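Local coordinates for protein ecto-NAD+ glycohydrolase (CD38 molecule) (Bos taurus, PDB 3GC6) that is a CD38-type ecto-enzyme of the ADP-ribosyl cyclase family, a disulfide-bonded, glycosylated protein whose fold includes a parallel beta sheet, at residues Gln194-Ala199 and Asn229-Cys234. The protein carries 1 engineered substitution. Sequence-based numbering, arbitrary orientation. Where two conformers were deposited one is given.
Sequences QVELEA and NVKFRC
Glu-196 OE1 is held by two nitrogens of one guanidinium: NH1 of Arg-233 lies 3.0 Å from it and NH2 of the same arginine 3.2 Å. Both donors have the oxygen close to the guanidinium plane, but NH2 meets the anti lone pair of Glu-196 OE1, whereas NH1 comes to the same oxygen from above the carboxylate plane, the two flat groups being turned 66° apart. A bend at chi3 (-72°) turns the end of the arginine over the neighbouring strand, where NH2 also makes a weak, long salt bridge to Glu-198 OE2 (3.4 Å). One cation thus spans two acids of the same sheet face, probably easing their mutual repulsion. Beneath this network the backbones pair in parallel: Leu-197 N donates to Lys-231 O (2.8 Å), Leu-197 O accepts from Arg-233 N, and Ala-199 N donates to Arg-233 O, all nearly straight. The ladder loosens at its start, where water bridges Val-195 O and Lys-231 N and supplements their weak direct bond. On the opposite face, Phe-232 presents its ring edge to the partner strand; CE1 touches Leu-197 CD2 (3.5 Å) and Ala-199 CB (3.6 Å). Val-230 extends this apolar row, setting CG1 against Leu-197 CB and CG2 against Val-195 CG2. Helix 216-227 packs on Phe-232 and Val-230, ends in a Schellman motif at Asn-229 and leads into strand 231-239, which the Cys-213 to Cys-234 disulfide ties to the connection before the helix. Together the strands and helix form a beta-alpha-beta crossover at one edge of the four-stranded parallel sheet of this ADP-ribosyl cyclase fold.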
loop_
_atom_site.group_PDB
_atom_site.type_symbol
_atom_site.label_atom_id
_atom_site.label_comp_id
_atom_site.label_asym_id
_atom_site.label_seq_id
_atom_site.Cartn_x
_atom_site.Cartn_y
_atom_site.Cartn_z
ATOM N N GLN A 194 20.296 15.079 -21.515
ATOM C CA GLN A 194 20.174 16.411 -20.890
ATOM C C GLN A 194 19.905 16.434 -19.385
ATOM O O GLN A 194 19.695 17.507 -18.814
ATOM C CB GLN A 194 19.149 17.277 -21.629
ATOM C CG GLN A 194 19.595 17.546 -23.047
ATOM C CD GLN A 194 18.646 18.447 -23.827
ATOM O OE1 GLN A 194 18.178 19.452 -23.306
ATOM N NE2 GLN A 194 18.373 18.094 -25.063
ATOM N N VAL A 195 19.925 15.271 -18.735
ATOM C CA VAL A 195 20.082 15.311 -17.271
ATOM C C VAL A 195 21.493 15.850 -16.940
ATOM O O VAL A 195 22.311 16.055 -17.842
ATOM C CB VAL A 195 19.810 13.942 -16.590
ATOM C CG1 VAL A 195 18.458 13.404 -17.023
ATOM C CG2 VAL A 195 20.898 12.942 -16.915
ATOM N N GLU A 196 21.750 16.107 -15.657
ATOM C CA GLU A 196 23.083 16.497 -15.226
ATOM C C GLU A 196 23.571 15.421 -14.291
ATOM O O GLU A 196 22.797 14.896 -13.458
ATOM C CB GLU A 196 23.100 17.857 -14.519
ATOM C CG GLU A 196 22.450 18.946 -15.379
ATOM C CD GLU A 196 22.745 20.345 -14.903
ATOM O OE1 GLU A 196 23.468 20.493 -13.894
ATOM O OE2 GLU A 196 22.250 21.290 -15.567
ATOM N N LEU A 197 24.830 15.049 -14.431
ATOM C CA LEU A 197 25.343 13.966 -13.604
ATOM C C LEU A 197 26.536 14.431 -12.799
ATOM O O LEU A 197 27.488 15.032 -13.353
ATOM C CB LEU A 197 25.723 12.766 -14.492
ATOM C CG LEU A 197 26.211 11.496 -13.782
ATOM C CD1 LEU A 197 25.836 10.245 -14.617
ATOM C CD2 LEU A 197 27.706 11.553 -13.514
ATOM N N GLU A 198 26.486 14.156 -11.499
ATOM C CA GLU A 198 27.624 14.387 -10.633
ATOM C C GLU A 198 28.200 13.051 -10.215
ATOM O O GLU A 198 27.470 12.162 -9.722
ATOM C CB GLU A 198 27.217 15.111 -9.354
ATOM C CG GLU A 198 26.595 16.415 -9.556
ATOM C CD GLU A 198 26.107 16.981 -8.235
ATOM O OE1 GLU A 198 26.349 16.353 -7.167
ATOM O OE2 GLU A 198 25.488 18.047 -8.285
ATOM N N ALA A 199 29.507 12.903 -10.396
ATOM C CA ALA A 199 30.204 11.698 -9.934
ATOM C C ALA A 199 31.102 12.054 -8.764
ATOM O O ALA A 199 31.762 13.093 -8.767
ATOM C CB ALA A 199 31.036 11.117 -11.033
ATOM N N ASN A 229 24.499 14.122 -24.342
ATOM C CA ASN A 229 24.280 15.524 -23.990
ATOM C C ASN A 229 23.962 15.709 -22.508
ATOM O O ASN A 229 23.066 16.453 -22.141
ATOM C CB ASN A 229 23.144 16.119 -24.846
ATOM C CG ASN A 229 23.172 17.629 -24.901
ATOM O OD1 ASN A 229 24.116 18.276 -24.427
ATOM N ND2 ASN A 229 22.123 18.217 -25.499
ATOM N N VAL A 230 24.734 15.025 -21.667
ATOM C CA VAL A 230 24.571 15.098 -20.221
ATOM C C VAL A 230 25.753 15.859 -19.620
ATOM O O VAL A 230 26.903 15.452 -19.782
ATOM C CB VAL A 230 24.484 13.665 -19.658
ATOM C CG1 VAL A 230 24.728 13.642 -18.154
ATOM C CG2 VAL A 230 23.139 13.043 -19.992
ATOM N N LYS A 231 25.472 16.967 -18.932
ATOM C CA LYS A 231 26.506 17.760 -18.263
ATOM C C LYS A 231 27.127 16.891 -17.174
ATOM O O LYS A 231 26.418 16.168 -16.488
ATOM C CB LYS A 231 25.897 19.002 -17.617
ATOM C CG LYS A 231 26.867 19.809 -16.761
ATOM C CD LYS A 231 26.515 21.317 -16.752
ATOM C CE LYS A 231 27.176 22.058 -15.563
ATOM N NZ LYS A 231 28.502 21.499 -15.151
ATOM N N PHE A 232 28.440 16.984 -17.010
ATOM C CA PHE A 232 29.157 16.111 -16.082
ATOM C C PHE A 232 30.010 16.933 -15.138
ATOM O O PHE A 232 30.803 17.780 -15.587
ATOM C CB PHE A 232 30.035 15.149 -16.901
ATOM C CG PHE A 232 30.828 14.175 -16.089
ATOM C CD1 PHE A 232 30.243 13.470 -15.052
ATOM C CD2 PHE A 232 32.155 13.927 -16.394
ATOM C CE1 PHE A 232 30.983 12.523 -14.319
ATOM C CE2 PHE A 232 32.911 13.006 -15.653
ATOM C CZ PHE A 232 32.333 12.298 -14.634
ATOM N N ARG A 233 29.868 16.685 -13.840
ATOM C CA ARG A 233 30.736 17.290 -12.838
ATOM C C ARG A 233 31.312 16.149 -12.027
ATOM O O ARG A 233 30.556 15.300 -11.543
ATOM C CB ARG A 233 29.941 18.223 -11.921
ATOM C CG ARG A 233 29.406 19.476 -12.603
ATOM C CD ARG A 233 28.691 20.381 -11.602
ATOM N NE ARG A 233 27.404 19.833 -11.174
ATOM C CZ ARG A 233 26.307 19.861 -11.922
ATOM N NH1 ARG A 233 26.349 20.407 -13.130
ATOM N NH2 ARG A 233 25.177 19.335 -11.468
ATOM N N CYS A 234 32.637 16.126 -11.875
ATOM C CA CYS A 234 33.299 15.057 -11.176
ATOM C C CYS A 234 34.113 15.578 -9.989
ATOM O O CYS A 234 34.870 16.555 -10.127
ATOM C CB CYS A 234 34.191 14.290 -12.167
ATOM S SG CYS A 234 34.940 12.804 -11.544
HETATM O O HOH W 1 19.657 16.156 -26.465
HETATM O O HOH W 2 22.928 18.443 -19.158
#